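Local coordinates for protein aspartate aminotransferase, cytoplasmic (Schizosaccharomyces pombe 972h-, PDB 6JPK) that catalyses the reversible, pyridoxal 5'-phosphate-dependent transfer of the amino group from L-aspartate to 2-oxoglutarate, giving oxaloacetate and L-glutamate, and works as a homodimer, at residues V53-K58 and P310-E315; A129-S134 and V150-Y155. The protein carries 1 engineered substitution. All coordinates share one frame; numbering follows the deposited sequence.

Contact 1. Residues V53-K58 and P310-E315; sequences VKKASK and PQLFAE
A salt bridge from Lys55 to Glu315, beside a small apolar contact, joins helix 51-62 to the first turns of the long helix 310-340 on the periphery of the subunit. The two segments run nearly antiparallel, at 152°, and their axes stay 10.5 Å apart, a separation that the long chains of Lys55 and Glu315 bridge, while Leu312 reaches Ala56. Lys55 has CG anti to the backbone N (chi1 -179°) and the chain extended beyond it. Its NZ lies 3.0 Å from Glu315 OE1, on the syn lone pair of that oxygen, and makes a weak second bond of 3.3 Å to Glu315 OE2. The two side chains cross at about a right angle. Gln311, one turn before Glu315 on the same helix, also holds the carboxylate: its NE2 meets Glu315 OE2 nearly along the C-O axis, at 2.6 Å, with the oxygen close to the amide plane. This is helix-to-helix packing away from the active site in an aminotransferase of class I, and the charged pair sits beside the hydrophobic part. There the methylenes of Lys55 serve as apolar surface, CD meeting Leu312 CD2 at 3.6 Å. An alanine in place of Lys55 would probably leave Glu315 without its cationic mate and uncover Leu312 CD2. The other branch of Leu312, CD1, approaches Ala56 CB at 4.2 Å; a small residue suits this place because Ala56 also packs on Ile306 of helix 297-308. Val53, one turn earlier, touches Ile306 too and reaches His68 of the second subunit.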
# COMPACT_ATOMS: atom_id res chain seq x y z
N VAL A 53 -20.56 9.03 -2.28
CA VAL A 53 -19.48 8.16 -2.72
C VAL A 53 -19.99 7.13 -3.71
O VAL A 53 -19.34 6.84 -4.72
CB VAL A 53 -18.81 7.49 -1.50
CG1 VAL A 53 -18.01 6.25 -1.92
CG2 VAL A 53 -17.92 8.50 -0.78
N LYS A 54 -21.16 6.54 -3.43
CA LYS A 54 -21.74 5.61 -4.39
C LYS A 54 -22.02 6.30 -5.71
O LYS A 54 -21.72 5.76 -6.79
CB LYS A 54 -23.04 5.02 -3.82
CG LYS A 54 -23.58 3.84 -4.61
CD LYS A 54 -24.88 3.34 -3.99
CE LYS A 54 -24.72 3.10 -2.49
NZ LYS A 54 -26.02 3.08 -1.75
N LYS A 55 -22.60 7.50 -5.65
CA LYS A 55 -22.84 8.30 -6.85
C LYS A 55 -21.55 8.58 -7.61
O LYS A 55 -21.48 8.41 -8.84
CB LYS A 55 -23.52 9.60 -6.43
CG LYS A 55 -23.89 10.55 -7.55
CD LYS A 55 -24.67 11.74 -6.99
CE LYS A 55 -25.16 12.66 -8.09
NZ LYS A 55 -26.25 13.54 -7.58
N ALA A 56 -20.50 9.01 -6.90
CA ALA A 56 -19.23 9.31 -7.56
C ALA A 56 -18.63 8.07 -8.22
O ALA A 56 -18.09 8.15 -9.33
CB ALA A 56 -18.24 9.92 -6.56
N SER A 57 -18.70 6.91 -7.56
CA SER A 57 -18.13 5.72 -8.18
C SER A 57 -18.89 5.32 -9.43
O SER A 57 -18.27 4.89 -10.41
CB SER A 57 -18.04 4.56 -7.17
OG SER A 57 -19.30 4.12 -6.73
N LYS A 58 -20.22 5.51 -9.46
CA LYS A 58 -20.98 5.26 -10.68
C LYS A 58 -20.58 6.20 -11.80
O LYS A 58 -20.45 5.78 -12.96
CB LYS A 58 -22.49 5.40 -10.40
CG LYS A 58 -23.06 4.33 -9.46
CD LYS A 58 -22.92 2.93 -10.05
CE LYS A 58 -23.76 1.92 -9.27
NZ LYS A 58 -25.20 2.29 -9.22
N PRO A 310 -18.54 20.80 -7.47
CA PRO A 310 -19.30 21.56 -6.46
C PRO A 310 -20.55 20.84 -5.97
O PRO A 310 -20.82 20.86 -4.76
CB PRO A 310 -19.64 22.86 -7.20
CG PRO A 310 -18.45 23.05 -8.13
CD PRO A 310 -18.14 21.64 -8.62
N GLN A 311 -21.29 20.17 -6.85
CA GLN A 311 -22.51 19.52 -6.42
C GLN A 311 -22.22 18.25 -5.62
O GLN A 311 -22.83 18.03 -4.56
CB GLN A 311 -23.41 19.21 -7.62
CG GLN A 311 -24.74 18.64 -7.18
CD GLN A 311 -25.61 18.14 -8.33
OE1 GLN A 311 -25.53 18.66 -9.45
NE2 GLN A 311 -26.43 17.12 -8.05
N LEU A 312 -21.32 17.39 -6.10
CA LEU A 312 -20.96 16.22 -5.31
C LEU A 312 -20.35 16.62 -3.97
O LEU A 312 -20.63 16.00 -2.94
CB LEU A 312 -19.99 15.32 -6.08
CG LEU A 312 -20.53 14.52 -7.26
CD1 LEU A 312 -19.40 13.72 -7.91
CD2 LEU A 312 -21.64 13.59 -6.78
N PHE A 313 -19.53 17.68 -3.97
CA PHE A 313 -18.96 18.17 -2.71
C PHE A 313 -20.06 18.53 -1.73
O PHE A 313 -20.01 18.14 -0.56
CB PHE A 313 -18.04 19.37 -2.97
CG PHE A 313 -17.20 19.77 -1.77
CD1 PHE A 313 -17.73 20.55 -0.74
CD2 PHE A 313 -15.87 19.39 -1.70
CE1 PHE A 313 -16.93 20.92 0.36
CE2 PHE A 313 -15.08 19.76 -0.60
CZ PHE A 313 -15.61 20.53 0.41
N ALA A 314 -21.07 19.28 -2.19
CA ALA A 314 -22.18 19.66 -1.32
C ALA A 314 -22.95 18.43 -0.83
O ALA A 314 -23.40 18.39 0.32
CB ALA A 314 -23.13 20.62 -2.05
N GLU A 315 -23.14 17.44 -1.70
CA GLU A 315 -23.84 16.23 -1.28
C GLU A 315 -23.00 15.43 -0.29
O GLU A 315 -23.54 14.85 0.65
CB GLU A 315 -24.22 15.40 -2.51
CG GLU A 315 -25.24 16.15 -3.39
CD GLU A 315 -25.47 15.52 -4.75
OE1 GLU A 315 -25.11 14.34 -4.93
OE2 GLU A 315 -26.03 16.21 -5.64

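Contact 2. Residues A129-S134 and V150-Y155; sequences AHVYIS and VTVETY. Engineered in segment 150-155: Glu153 (natural residue Asp).
Val131 O accepts the shortest bond between the two strands, from Glu153 N at 2.8 Å and nearly straight at 171°. Val131 N gives to Thr151 O, Ile133 N to Glu153 O, and Tyr155 N to Ile133 O, the alternation of a parallel pair. A water bridges Ala129 O and Thr151 N. His130 ND1 donates to Glu153 OE2 at 2.9 Å, using the anti lone pair; the bond is bent (132°), OE2 is tilted out of the ring plane, and Glu153 is an engineered residue. Thr151 CG2 covers one face of the imidazole, 3.7 Å from its centroid.

Flat rings suit the next places because they offer faces to aliphatic carbons: Glu153 CB lies over the centre of the Tyr132 ring, which also stacks with Phe183, and Ser134 CA lies 3.6 Å from the centroid of Tyr155, whose OH bonds to Leu184 O. Tyr155 CG sits between its backbone N and carbonyl carbon (chi1 53°). On the other face beta-branched residues pack toward helix 140-147: Ile133 CD1 meets Val152 CG1 at 3.5 Å, and Val131 CG1 meets Val152 CG2. Strand 131-135, helix 140-147 and strand 152-159 form a beta-alpha-beta unit of the mixed sheet at the heart of the fold type I aminotransferase.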
# COMPACT_ATOMS: atom_id res chain seq x y z
N ALA A 129 16.54 13.38 17.63
CA ALA A 129 15.24 13.73 18.20
C ALA A 129 14.37 12.50 18.44
O ALA A 129 14.39 11.55 17.65
CB ALA A 129 14.49 14.69 17.26
N HIS A 130 13.58 12.53 19.51
CA HIS A 130 12.55 11.53 19.75
C HIS A 130 11.21 12.05 19.24
O HIS A 130 11.02 13.25 19.03
CB HIS A 130 12.43 11.21 21.25
CG HIS A 130 13.69 10.70 21.87
ND1 HIS A 130 13.78 10.42 23.22
CD2 HIS A 130 14.91 10.43 21.35
CE1 HIS A 130 15.01 10.00 23.50
NE2 HIS A 130 15.71 10.00 22.38
N VAL A 131 10.25 11.13 19.06
CA VAL A 131 8.89 11.49 18.70
C VAL A 131 8.00 11.34 19.93
O VAL A 131 8.13 10.37 20.69
CB VAL A 131 8.34 10.68 17.50
CG1 VAL A 131 8.34 9.17 17.78
CG2 VAL A 131 6.92 11.16 17.12
N TYR A 132 7.12 12.31 20.13
CA TYR A 132 6.19 12.34 21.25
C TYR A 132 4.77 12.11 20.75
O TYR A 132 4.31 12.82 19.85
CB TYR A 132 6.26 13.68 22.00
CG TYR A 132 7.47 13.81 22.91
CD1 TYR A 132 8.74 13.96 22.37
CD2 TYR A 132 7.32 13.81 24.30
CE1 TYR A 132 9.85 14.09 23.19
CE2 TYR A 132 8.43 13.95 25.13
CZ TYR A 132 9.69 14.08 24.57
OH TYR A 132 10.79 14.22 25.37
N ILE A 133 4.10 11.12 21.33
CA ILE A 133 2.73 10.76 20.99
C ILE A 133 1.88 10.87 22.25
O ILE A 133 2.38 10.79 23.37
CB ILE A 133 2.66 9.34 20.40
CG1 ILE A 133 2.92 8.31 21.52
CG2 ILE A 133 3.69 9.18 19.29
CD1 ILE A 133 3.00 6.89 21.02
N SER A 134 0.57 11.04 22.06
CA SER A 134 -0.29 11.25 23.21
C SER A 134 -0.43 9.95 24.02
O SER A 134 -0.33 8.84 23.48
CB SER A 134 -1.68 11.75 22.79
OG SER A 134 -2.40 10.78 22.05
N VAL A 150 13.00 5.15 15.48
CA VAL A 150 12.87 6.37 16.26
C VAL A 150 12.42 6.01 17.67
O VAL A 150 11.54 5.15 17.86
CB VAL A 150 11.89 7.34 15.58
CG1 VAL A 150 11.85 8.69 16.34
CG2 VAL A 150 12.29 7.57 14.14
N THR A 151 13.01 6.67 18.66
CA THR A 151 12.60 6.50 20.05
C THR A 151 11.31 7.28 20.30
O THR A 151 11.19 8.44 19.91
CB THR A 151 13.70 6.97 20.99
OG1 THR A 151 14.88 6.17 20.78
CG2 THR A 151 13.28 6.85 22.47
N VAL A 152 10.35 6.62 20.95
CA VAL A 152 9.00 7.14 21.17
C VAL A 152 8.85 7.52 22.64
O VAL A 152 9.14 6.71 23.54
CB VAL A 152 7.94 6.11 20.75
CG1 VAL A 152 6.52 6.57 21.12
CG2 VAL A 152 8.05 5.82 19.23
N GLU A 153 8.46 8.76 22.90
CA GLU A 153 8.09 9.24 24.22
C GLU A 153 6.60 9.57 24.19
O GLU A 153 5.96 9.53 23.13
CB GLU A 153 8.92 10.48 24.60
CG GLU A 153 10.41 10.31 24.38
CD GLU A 153 11.09 9.50 25.48
OE1 GLU A 153 10.40 9.11 26.45
OE2 GLU A 153 12.31 9.25 25.37
N THR A 154 6.03 9.90 25.35
CA THR A 154 4.63 10.27 25.36
C THR A 154 4.44 11.61 26.05
O THR A 154 5.28 12.07 26.83
CB THR A 154 3.72 9.20 26.03
OG1 THR A 154 3.95 9.19 27.44
CG2 THR A 154 4.00 7.80 25.49
N TYR A 155 3.34 12.27 25.71
CA TYR A 155 2.86 13.38 26.51
C TYR A 155 1.52 13.01 27.13
O TYR A 155 0.76 12.23 26.54
CB TYR A 155 2.72 14.68 25.69
CG TYR A 155 1.91 14.60 24.41
CD1 TYR A 155 0.56 14.93 24.41
CD2 TYR A 155 2.50 14.25 23.20
CE1 TYR A 155 -0.19 14.88 23.24
CE2 TYR A 155 1.76 14.19 22.03
CZ TYR A 155 0.42 14.53 22.05
OH TYR A 155 -0.32 14.49 20.89
O HOH W 1 15.09 8.71 18.11

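In the fold
Contacts 1 and 2 lie on opposite sides of the chain's centre, their own centres 39 Å apart and their nearest atoms about 26 Å apart, so neither touches the other. In sequence, both segments of contact 2 fall between the two segments of contact 1, which brings together segments 252 residues apart. Contact 2 instead joins neighbouring strands of one crossover within the mixed sheet. It is also the one closer to the substrate site: the side chain of Ser134 is about 8 Å from those of Trp138 and Asn191, both inferred by similarity to bind L-aspartate. Contact 1 lies away from the substrate-binding residues and is partly buried, whereas contact 2 is buried.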